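Local coordinates for protein inorganic pyrophosphatase (Shewanella sp. AS-11, PDB 6LL8) that probably catalyses the manganese-dependent hydrolysis of diphosphate to two phosphates, as a cold-adapted family II inorganic pyrophosphatase of the DHH superfamily, at residues A[292-296]-A[297-301]; A[21-24]-A[25-29]; A[182-185]-A[186-189]; A[157-160]-A[161-164]. All coordinates share one frame; numbering follows the deposited sequence.

Contact 1. Residues A[292-296]-A[297-301]; sequences LSRKK and QVVPA. With 2PN (imidodiphosphoric acid), chain I.
Leu-292 N and Ser-293 N both donate to the side-chain oxygen of Gln-297: OE1 lies 2.8 Å from Leu-292 N and 2.9 Å from Ser-293 N. The second bond is nearly straight (171°) and lies in the carbonyl plane, while the Leu-292 donor is tilted from it. Ser-293 is the N-cap; its OG accepts from Lys-296 N at 3.0 Å, and with the Gln-297 amide it pins the start of the helix that presents the next two residues to imidodiphosphate. Arg-294 brings its guanidinium edge to one phosphoryl group: NE reaches O4 at 2.8 Å, almost straight, and NH2 reaches O5 at 3.0 Å. Arg-294 NH2 also forms a salt bridge with Asp-202. The Arg-294 carbonyl oxygen accepts from Val-299 N and Val-298 N, the first at 2.9 Å, marking a pi-type turn. Lys-295 holds the ligand with its backbone N, which bonds O6, and with NZ, which bridges O6 and O3 on the two phosphoryl groups (NZ to O3 2.9 Å); CG between backbone N and carbonyl carbon (chi1 71°), with bends at chi3 and chi4, curls the chain back over the ligand. The helix packs on the mixed sheet, Val-299 against strands 203-208 and 211-220, Val-298 against strand 248-255.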
loop_
_atom_site.group_PDB
_atom_site.type_symbol
_atom_site.label_atom_id
_atom_site.label_comp_id
_atom_site.label_asym_id
_atom_site.label_seq_id
_atom_site.Cartn_x
_atom_site.Cartn_y
_atom_site.Cartn_z
ATOM N N LEU A 292 -9.202 2.263 -9.919
ATOM C CA LEU A 292 -8.420 1.177 -9.291
ATOM C C LEU A 292 -7.488 1.717 -8.209
ATOM O O LEU A 292 -7.212 0.979 -7.259
ATOM C CB LEU A 292 -7.592 0.407 -10.335
ATOM C CG LEU A 292 -8.379 -0.463 -11.304
ATOM C CD1 LEU A 292 -7.462 -0.986 -12.415
ATOM C CD2 LEU A 292 -9.056 -1.626 -10.593
ATOM N N SER A 293 -6.886 2.875 -8.430
ATOM C CA SER A 293 -5.736 3.361 -7.651
ATOM C C SER A 293 -6.139 4.391 -6.595
ATOM O O SER A 293 -6.640 5.482 -6.951
ATOM C CB SER A 293 -4.749 3.994 -8.570
ATOM O OG SER A 293 -3.731 4.659 -7.838
ATOM N N ARG A 294 -5.867 4.097 -5.339
ATOM C CA ARG A 294 -6.091 5.091 -4.280
ATOM C C ARG A 294 -5.129 6.260 -4.448
ATOM O O ARG A 294 -5.559 7.428 -4.444
ATOM C CB ARG A 294 -6.007 4.391 -2.924
ATOM C CG ARG A 294 -6.138 5.316 -1.715
ATOM C CD ARG A 294 -6.296 4.583 -0.402
ATOM N NE ARG A 294 -5.271 3.589 -0.233
ATOM C CZ ARG A 294 -5.377 2.456 0.452
ATOM N NH1 ARG A 294 -6.373 2.257 1.298
ATOM N NH2 ARG A 294 -4.467 1.512 0.285
ATOM N N LYS A 295 -3.831 6.004 -4.618
ATOM C CA LYS A 295 -2.857 7.116 -4.666
ATOM C C LYS A 295 -3.103 8.030 -5.876
ATOM O O LYS A 295 -2.811 9.214 -5.765
ATOM C CB LYS A 295 -1.398 6.635 -4.676
ATOM C CG LYS A 295 -0.949 5.977 -5.970
ATOM C CD LYS A 295 0.556 5.664 -6.023
ATOM C CE LYS A 295 1.056 4.723 -4.955
ATOM N NZ LYS A 295 0.393 3.394 -5.017
ATOM N N LYS A 296 -3.597 7.507 -6.998
ATOM C CA LYS A 296 -3.661 8.319 -8.229
ATOM C C LYS A 296 -5.061 8.827 -8.502
ATOM O O LYS A 296 -5.215 9.930 -9.031
ATOM C CB LYS A 296 -3.110 7.533 -9.408
ATOM C CG LYS A 296 -2.949 8.288 -10.693
ATOM C CD LYS A 296 -2.239 7.480 -11.750
ATOM C CE LYS A 296 -2.199 8.127 -13.116
ATOM N NZ LYS A 296 -1.458 9.390 -13.100
ATOM N N GLN A 297 -6.086 8.055 -8.178
ATOM C CA GLN A 297 -7.464 8.349 -8.596
ATOM C C GLN A 297 -8.362 8.756 -7.443
ATOM O O GLN A 297 -9.468 9.218 -7.702
ATOM C CB GLN A 297 -8.066 7.181 -9.351
ATOM C CG GLN A 297 -7.311 6.845 -10.644
ATOM C CD GLN A 297 -7.848 5.586 -11.256
ATOM O OE1 GLN A 297 -7.652 4.479 -10.745
ATOM N NE2 GLN A 297 -8.584 5.730 -12.342
ATOM N N VAL A 298 -7.970 8.539 -6.205
ATOM C CA VAL A 298 -8.832 8.824 -5.041
ATOM C C VAL A 298 -8.250 9.973 -4.234
ATOM O O VAL A 298 -8.943 10.960 -3.965
ATOM C CB VAL A 298 -9.042 7.554 -4.208
ATOM C CG1 VAL A 298 -9.794 7.833 -2.921
ATOM C CG2 VAL A 298 -9.765 6.492 -5.011
ATOM N N VAL A 299 -7.008 9.838 -3.786
ATOM C CA VAL A 299 -6.394 10.811 -2.859
ATOM C C VAL A 299 -6.236 12.198 -3.470
ATOM O O VAL A 299 -6.543 13.181 -2.778
ATOM C CB VAL A 299 -5.114 10.229 -2.299
ATOM C CG1 VAL A 299 -4.245 11.252 -1.594
ATOM C CG2 VAL A 299 -5.436 9.089 -1.340
ATOM N N PRO A 300 -5.668 12.370 -4.684
ATOM C CA PRO A 300 -5.362 13.730 -5.127
ATOM C C PRO A 300 -6.567 14.665 -5.123
ATOM O O PRO A 300 -6.491 15.786 -4.607
ATOM C CB PRO A 300 -4.762 13.533 -6.524
ATOM C CG PRO A 300 -4.167 12.163 -6.463
ATOM C CD PRO A 300 -5.151 11.365 -5.631
ATOM N N ALA A 301 -7.668 14.214 -5.685
ATOM C CA ALA A 301 -8.853 15.085 -5.799
ATOM C C ALA A 301 -9.419 15.362 -4.414
ATOM O O ALA A 301 -9.955 16.436 -4.195
ATOM C CB ALA A 301 -9.900 14.479 -6.701
HETATM P P1 2PN I . 0.180 1.359 -2.130
HETATM O O1 2PN I . 0.625 1.324 -0.670
HETATM O O2 2PN I . -0.641 0.154 -2.507
HETATM O O3 2PN I . 1.365 1.566 -3.054
HETATM N N1 2PN I . -0.777 2.686 -2.297
HETATM P P2 2PN I . -2.389 2.938 -2.549
HETATM O O4 2PN I . -2.794 3.921 -1.454
HETATM O O5 2PN I . -3.107 1.616 -2.387
HETATM O O6 2PN I . -2.549 3.530 -3.928
#

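Contact 2. Residues A[21-24]-A[25-29]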
loop_
_atom_site.group_PDB
_atom_site.type_symbol
_atom_site.label_atom_id
_atom_site.label_comp_id
_atom_site.label_asym_id
_atom_site.label_seq_id
_atom_site.Cartn_x
_atom_site.Cartn_y
_atom_site.Cartn_z
ATOM N N ILE A 21 12.125 -6.241 3.051
ATOM C CA ILE A 21 13.036 -7.410 2.938
ATOM C C ILE A 21 14.056 -7.124 1.841
ATOM O O ILE A 21 15.263 -7.331 2.033
ATOM C CB ILE A 21 12.240 -8.683 2.644
ATOM C CG1 ILE A 21 11.353 -9.057 3.829
ATOM C CG2 ILE A 21 13.188 -9.822 2.293
ATOM C CD1 ILE A 21 10.374 -10.176 3.552
ATOM N N ALA A 22 13.595 -6.683 0.682
ATOM C CA ALA A 22 14.477 -6.501 -0.479
ATOM C C ALA A 22 15.489 -5.387 -0.225
ATOM O O ALA A 22 16.685 -5.536 -0.574
ATOM C CB ALA A 22 13.646 -6.209 -1.703
ATOM N N LEU A 23 15.078 -4.266 0.350
ATOM C CA LEU A 23 16.023 -3.170 0.595
ATOM C C LEU A 23 16.945 -3.524 1.738
ATOM O O LEU A 23 18.141 -3.188 1.665
ATOM C CB LEU A 23 15.286 -1.867 0.835
ATOM C CG LEU A 23 16.176 -0.667 1.130
ATOM C CD1 LEU A 23 17.231 -0.428 0.082
ATOM C CD2 LEU A 23 15.331 0.585 1.338
ATOM N N ALA A 24 16.479 -4.192 2.797
ATOM C CA ALA A 24 17.420 -4.594 3.867
ATOM C C ALA A 24 18.509 -5.493 3.285
ATOM O O ALA A 24 19.687 -5.369 3.660
ATOM C CB ALA A 24 16.707 -5.270 5.001
ATOM N N TYR A 25 18.160 -6.418 2.406
ATOM C CA TYR A 25 19.173 -7.313 1.808
ATOM C C TYR A 25 20.193 -6.470 1.070
ATOM O O TYR A 25 21.412 -6.664 1.199
ATOM C CB TYR A 25 18.508 -8.333 0.895
ATOM C CG TYR A 25 19.517 -9.231 0.209
ATOM C CD1 TYR A 25 20.043 -10.337 0.839
ATOM C CD2 TYR A 25 19.989 -8.925 -1.042
ATOM C CE1 TYR A 25 20.983 -11.112 0.187
ATOM C CE2 TYR A 25 20.965 -9.654 -1.689
ATOM C CZ TYR A 25 21.455 -10.774 -1.068
ATOM O OH TYR A 25 22.426 -11.544 -1.689
ATOM N N LEU A 26 19.735 -5.550 0.225
ATOM C CA LEU A 26 20.637 -4.690 -0.571
ATOM C C LEU A 26 21.552 -3.903 0.368
ATOM O O LEU A 26 22.778 -3.879 0.132
ATOM C CB LEU A 26 19.794 -3.739 -1.412
ATOM C CG LEU A 26 20.578 -2.668 -2.167
ATOM C CD1 LEU A 26 21.638 -3.276 -3.076
ATOM C CD2 LEU A 26 19.641 -1.782 -2.929
ATOM N N LYS A 27 21.029 -3.268 1.398
ATOM C CA LYS A 27 21.848 -2.484 2.337
ATOM C C LYS A 27 22.906 -3.386 2.977
ATOM O O LYS A 27 24.081 -2.994 3.044
ATOM C CB LYS A 27 20.949 -1.845 3.389
ATOM C CG LYS A 27 20.188 -0.644 2.884
ATOM C CD LYS A 27 21.074 0.498 2.503
ATOM C CE LYS A 27 20.358 1.822 2.474
ATOM N NZ LYS A 27 21.277 2.917 2.181
ATOM N N ASN A 28 22.533 -4.555 3.436
ATOM C CA ASN A 28 23.543 -5.451 4.034
ATOM C C ASN A 28 24.608 -5.815 3.001
ATOM O O ASN A 28 25.785 -5.908 3.364
ATOM C CB ASN A 28 22.885 -6.664 4.671
ATOM C CG ASN A 28 22.168 -6.284 5.949
ATOM O OD1 ASN A 28 22.756 -5.638 6.811
ATOM N ND2 ASN A 28 20.919 -6.690 6.100
ATOM N N GLN A 29 24.242 -6.038 1.765
ATOM C CA GLN A 29 25.222 -6.427 0.733
ATOM C C GLN A 29 26.209 -5.296 0.489
ATOM O O GLN A 29 27.346 -5.616 0.067
ATOM C CB GLN A 29 24.554 -6.849 -0.568
ATOM C CG GLN A 29 23.836 -8.185 -0.502
ATOM C CD GLN A 29 24.708 -9.367 -0.132
ATOM O OE1 GLN A 29 25.615 -9.696 -0.904
ATOM N NE2 GLN A 29 24.567 -9.794 1.113
#
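The helix of the beta-alpha-beta unit formed by strand 4-7, helix 14-29 and strand 34-38 contains this contact, in its C-terminal half and within the DHH domain. Four successive i to i+4 backbone bonds establish regular alpha-helix: Tyr-25 N to Ile-21 O, Leu-26 N to Ala-22 O, Lys-27 N to Leu-23 O at 2.9 Å, and Asn-28 N to Ala-24 O at 3.0 Å. The third is the straightest, with an N-H...O angle of 171°.

Among the side chains, Leu-23 does most of the touching. Its CG stands anti to the backbone N (chi1 179°), which carries CD1 along the helix to meet CD2 of Leu-26 at 4.1 Å. The same CD1 is 4.1 Å from CG of Lys-27, and these two chains run side by side in the same direction. Lys-27 keeps CG anti to its carbonyl carbon (chi1 -76°), which sets CG 3.5 Å from Leu-23 O; the bend at chi2 then redirects the rest of the chain, and NZ leads away to a salt bridge with Glu-32. On another side of the helix, one face of the Tyr-25 ring is met near its rim by CG of Gln-29.

Ala-24 rests on Ala-34 and Ala-36 of strand 34-38. Leu-23 and Leu-26 pack on Met-124 of helix 117-128, whereas Ala-22 meets helix 134-147. The chemistry is thus divided: methyl groups and the lysine's methylenes make the apolar contacts, while Lys-27 NZ and Asn-28 OD1 find their partners, Glu-32 and Ala-34 N, just after the helix, so the polar bonds join its last turns to the chain leading into strand 34-38.

Contact 3. Residues A[182-185]-A[186-189]; sequences DMFK and VKSA
Lys-187 lies alongside Phe-184, one turn earlier, with both side chains pointing the same way. Its CD is 3.8 Å from CE1 of the Phe-184 ring and equally near CD1, approaching obliquely. Both residues place CG anti to the carbonyl carbon (chi1 -73° for Phe-184 and -74° for Lys-187), and these matched first torsions send ring and chain out together. Beyond CG the lysine is extended, with its root held close to the helix: CG lies 3.5 Å from Met-183 O. The extension takes NZ past the ring, 3.9 Å from Phe-184 CE1, to a salt bridge with Glu-219 and a hydrogen bond with Ser-146 OG. An alanine in place of Lys-187 would probably leave Glu-219 without this charged mate and uncover the side of the Phe-184 ring along which the methylenes lie.

The backbone follows the alpha pattern through Val-186 N to Asp-182 O and Lys-187 N to Met-183 O. At Ser-188 it changes, since its N makes only weak bonds, to Phe-184 O and Lys-185 O. The serine hydroxyl reinforces this turn: OG, beside the backbone N (chi1 -62°), folds back and donates to Phe-184 O at 2.8 Å. It also has a hydrogen-bond partner in Ile-221 N, so one hydroxyl joins this turn to the chain just beyond strand 211-220.

A magnesium ion lies about 4 Å from the Lys-187 side chain. Met-183, modelled in two conformers, touches both helix 44-53 and helix 134-147, Val-186 touches Phe-48 of helix 44-53, and Phe-184 and Ser-188 meet strand 211-220 of the mixed sheet.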
loop_
_atom_site.group_PDB
_atom_site.type_symbol
_atom_site.label_atom_id
_atom_site.label_comp_id
_atom_site.label_asym_id
_atom_site.label_seq_id
_atom_site.Cartn_x
_atom_site.Cartn_y
_atom_site.Cartn_z
ATOM N N ASP A 182 -3.284 -15.196 -9.134
ATOM C CA ASP A 182 -3.323 -15.981 -7.883
ATOM C C ASP A 182 -3.463 -15.026 -6.697
ATOM O O ASP A 182 -4.222 -15.283 -5.754
ATOM C CB ASP A 182 -2.080 -16.824 -7.696
ATOM C CG ASP A 182 -2.003 -18.052 -8.557
ATOM O OD1 ASP A 182 -2.984 -18.345 -9.217
ATOM O OD2 ASP A 182 -0.903 -18.605 -8.607
ATOM N N MET A 183 -2.662 -13.981 -6.672
ATOM C CA MET A 183 -2.679 -13.026 -5.542
ATOM C C MET A 183 -4.056 -12.401 -5.390
ATOM O O MET A 183 -4.526 -12.227 -4.240
ATOM C CB MET A 183 -1.625 -11.957 -5.744
ATOM C CG MET A 183 -0.206 -12.514 -5.464
ATOM S SD MET A 183 1.047 -11.229 -5.565
ATOM C CE MET A 183 1.014 -10.911 -7.323
ATOM N N PHE A 184 -4.685 -12.031 -6.495
ATOM C CA PHE A 184 -6.038 -11.442 -6.417
ATOM C C PHE A 184 -7.103 -12.476 -6.082
ATOM O O PHE A 184 -8.088 -12.111 -5.442
ATOM C CB PHE A 184 -6.331 -10.585 -7.646
ATOM C CG PHE A 184 -5.551 -9.294 -7.611
ATOM C CD1 PHE A 184 -6.005 -8.228 -6.856
ATOM C CD2 PHE A 184 -4.328 -9.183 -8.241
ATOM C CE1 PHE A 184 -5.238 -7.075 -6.744
ATOM C CE2 PHE A 184 -3.584 -8.027 -8.138
ATOM C CZ PHE A 184 -4.024 -6.978 -7.371
ATOM N N LYS A 185 -6.902 -13.728 -6.423
ATOM C CA LYS A 185 -7.808 -14.792 -5.926
ATOM C C LYS A 185 -7.665 -14.935 -4.412
ATOM O O LYS A 185 -8.654 -15.085 -3.720
ATOM C CB LYS A 185 -7.520 -16.114 -6.640
ATOM C CG LYS A 185 -7.915 -16.122 -8.108
ATOM C CD LYS A 185 -7.626 -17.477 -8.732
ATOM C CE LYS A 185 -7.945 -17.592 -10.170
ATOM N NZ LYS A 185 -8.050 -19.046 -10.479
ATOM N N VAL A 186 -6.456 -14.839 -3.884
ATOM C CA VAL A 186 -6.268 -14.835 -2.414
ATOM C C VAL A 186 -6.974 -13.628 -1.810
ATOM O O VAL A 186 -7.699 -13.788 -0.808
ATOM C CB VAL A 186 -4.793 -14.887 -2.046
ATOM C CG1 VAL A 186 -4.597 -14.681 -0.549
ATOM C CG2 VAL A 186 -4.183 -16.222 -2.461
ATOM N N LYS A 187 -6.813 -12.448 -2.386
ATOM C CA LYS A 187 -7.452 -11.234 -1.854
ATOM C C LYS A 187 -8.967 -11.382 -1.852
ATOM O O LYS A 187 -9.625 -10.750 -1.027
ATOM C CB LYS A 187 -7.049 -9.976 -2.631
ATOM C CG LYS A 187 -5.639 -9.472 -2.371
ATOM C CD LYS A 187 -5.301 -8.128 -3.105
ATOM C CE LYS A 187 -4.193 -7.244 -2.467
ATOM N NZ LYS A 187 -3.551 -6.173 -3.327
ATOM N N SER A 188 -9.528 -12.141 -2.783
ATOM C CA SER A 188 -10.980 -12.263 -2.958
ATOM C C SER A 188 -11.587 -13.239 -1.952
ATOM O O SER A 188 -12.819 -13.327 -1.909
ATOM C CB SER A 188 -11.274 -12.708 -4.366
ATOM O OG SER A 188 -10.817 -11.767 -5.339
ATOM N N ALA A 189 -10.776 -13.991 -1.208
ATOM C CA ALA A 189 -11.264 -15.034 -0.279
ATOM C C ALA A 189 -11.655 -14.373 1.041
ATOM O O ALA A 189 -10.952 -14.495 2.037
ATOM C CB ALA A 189 -10.223 -16.115 -0.120
#

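Contact 4. Residues A[157-160]-A[161-164]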
loop_
_atom_site.group_PDB
_atom_site.type_symbol
_atom_site.label_atom_id
_atom_site.label_comp_id
_atom_site.label_asym_id
_atom_site.label_seq_id
_atom_site.Cartn_x
_atom_site.Cartn_y
_atom_site.Cartn_z
ATOM N N THR A 157 3.649 1.786 -15.107
ATOM C CA THR A 157 4.504 2.403 -16.121
ATOM C C THR A 157 5.276 1.315 -16.842
ATOM O O THR A 157 5.383 0.189 -16.396
ATOM C CB THR A 157 5.476 3.412 -15.501
ATOM O OG1 THR A 157 6.464 2.719 -14.742
ATOM C CG2 THR A 157 4.767 4.437 -14.642
ATOM N N THR A 158 5.892 1.683 -17.958
ATOM C CA THR A 158 6.807 0.782 -18.684
ATOM C C THR A 158 7.903 0.267 -17.745
ATOM O O THR A 158 8.281 -0.896 -17.827
ATOM C CB THR A 158 7.429 1.509 -19.874
ATOM O OG1 THR A 158 6.352 1.997 -20.685
ATOM C CG2 THR A 158 8.347 0.597 -20.648
ATOM N N ALA A 159 8.390 1.114 -16.844
ATOM C CA ALA A 159 9.437 0.674 -15.900
ATOM C C ALA A 159 8.963 -0.488 -15.040
ATOM O O ALA A 159 9.726 -1.392 -14.775
ATOM C CB ALA A 159 9.921 1.805 -15.047
ATOM N N ASP A 160 7.711 -0.442 -14.601
ATOM C CA ASP A 160 7.175 -1.532 -13.757
ATOM C C ASP A 160 7.093 -2.834 -14.554
ATOM O O ASP A 160 7.430 -3.898 -14.033
ATOM C CB ASP A 160 5.786 -1.204 -13.224
ATOM C CG ASP A 160 5.767 0.045 -12.360
ATOM O OD1 ASP A 160 6.261 -0.029 -11.205
ATOM O OD2 ASP A 160 5.278 1.097 -12.852
ATOM N N ILE A 161 6.651 -2.759 -15.797
ATOM C CA ILE A 161 6.510 -3.953 -16.659
ATOM C C ILE A 161 7.883 -4.543 -16.917
ATOM O O ILE A 161 8.079 -5.765 -16.760
ATOM C CB ILE A 161 5.758 -3.617 -17.937
ATOM C CG1 ILE A 161 4.335 -3.180 -17.612
ATOM C CG2 ILE A 161 5.773 -4.824 -18.860
ATOM C CD1 ILE A 161 3.553 -2.636 -18.775
ATOM N N ARG A 162 8.840 -3.704 -17.311
ATOM C CA ARG A 162 10.205 -4.194 -17.584
ATOM C C ARG A 162 10.794 -4.802 -16.318
ATOM O O ARG A 162 11.484 -5.824 -16.390
ATOM C CB ARG A 162 11.080 -3.053 -18.075
ATOM C CG ARG A 162 10.732 -2.515 -19.460
ATOM C CD ARG A 162 11.797 -1.565 -20.007
ATOM N NE ARG A 162 12.160 -0.542 -19.020
ATOM C CZ ARG A 162 11.732 0.718 -19.003
ATOM N NH1 ARG A 162 10.954 1.179 -19.965
ATOM N NH2 ARG A 162 12.118 1.532 -18.040
ATOM N N CYS A 163 10.523 -4.194 -15.169
ATOM C CA CYS A 163 11.040 -4.728 -13.907
ATOM C C CYS A 163 10.449 -6.120 -13.627
ATOM O O CYS A 163 11.176 -7.046 -13.270
ATOM C CB CYS A 163 10.725 -3.663 -12.879
ATOM S SG CYS A 163 11.553 -4.017 -11.342
ATOM N N VAL A 164 9.138 -6.266 -13.779
ATOM C CA VAL A 164 8.509 -7.595 -13.565
ATOM C C VAL A 164 9.137 -8.616 -14.527
ATOM O O VAL A 164 9.415 -9.741 -14.107
ATOM C CB VAL A 164 6.991 -7.533 -13.696
ATOM C CG1 VAL A 164 6.384 -8.921 -13.881
ATOM C CG2 VAL A 164 6.395 -6.845 -12.487
#
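Arg-162 N donates to Thr-158 O at 2.9 Å in a nearly straight bond (174°), closing the first turn of the helix. Cys-163 N to Ala-159 O and Val-164 N to Asp-160 O, each 2.9 Å, continue the i to i+4 pattern, and Ile-161 N reaches back to Thr-157 O at 3.3 Å. The Arg-162 guanidinium folds back over Thr-158 and Ala-159 in one of two modelled conformers, and since Thr-158 is also modelled twice, its detailed contacts are doubtful.

The start of the helix is fixed by Thr-157, its N-cap, and Asp-160: Thr-157 N donates to Asp-160 OD2 at 2.9 Å, on the anti lone pair. This bond, from the N-cap amide to the side chain of the N3 residue, is one half of a capping box. Thr-157 OG1 adds a second bond, reaching OD2 at 2.8 Å from above the carboxylate plane.

The next shell holds the carboxylate, with Thr-119 OG1 bonded to OD1 and Gly-115 N to OD2. An alanine at Asp-160 would probably leave the Thr-157 amide and hydroxyl, Thr-119 OG1 and Gly-115 N without their shared partner group. Farther out, Val-164 packs on Met-141 and Ile-144 of helix 134-147, and Ile-161 on Phe-151.

In the fold
Along the chain the order is contact 2, contact 4, contact 3 and contact 1, each a short stretch of a different helix, and none touches another. Contact 2 belongs to the DHH domain with its parallel sheet; contacts 3 and 1 fall within the DHHA2 range, their centres about 22 Å apart. Contacts 4 and 3 lie on helices 158-171 and 176-187, which follow each other, with nearest atoms about 8 Å apart. Contacts 1 and 2 are on opposite sides of the chain's centre, their centres about 30 Å apart. Contact 1 supplies ligand-binding residues from the DHHA2 side, facing metal ligands such as His-95 and Asp-147, so the pocket draws on both parts of the chain.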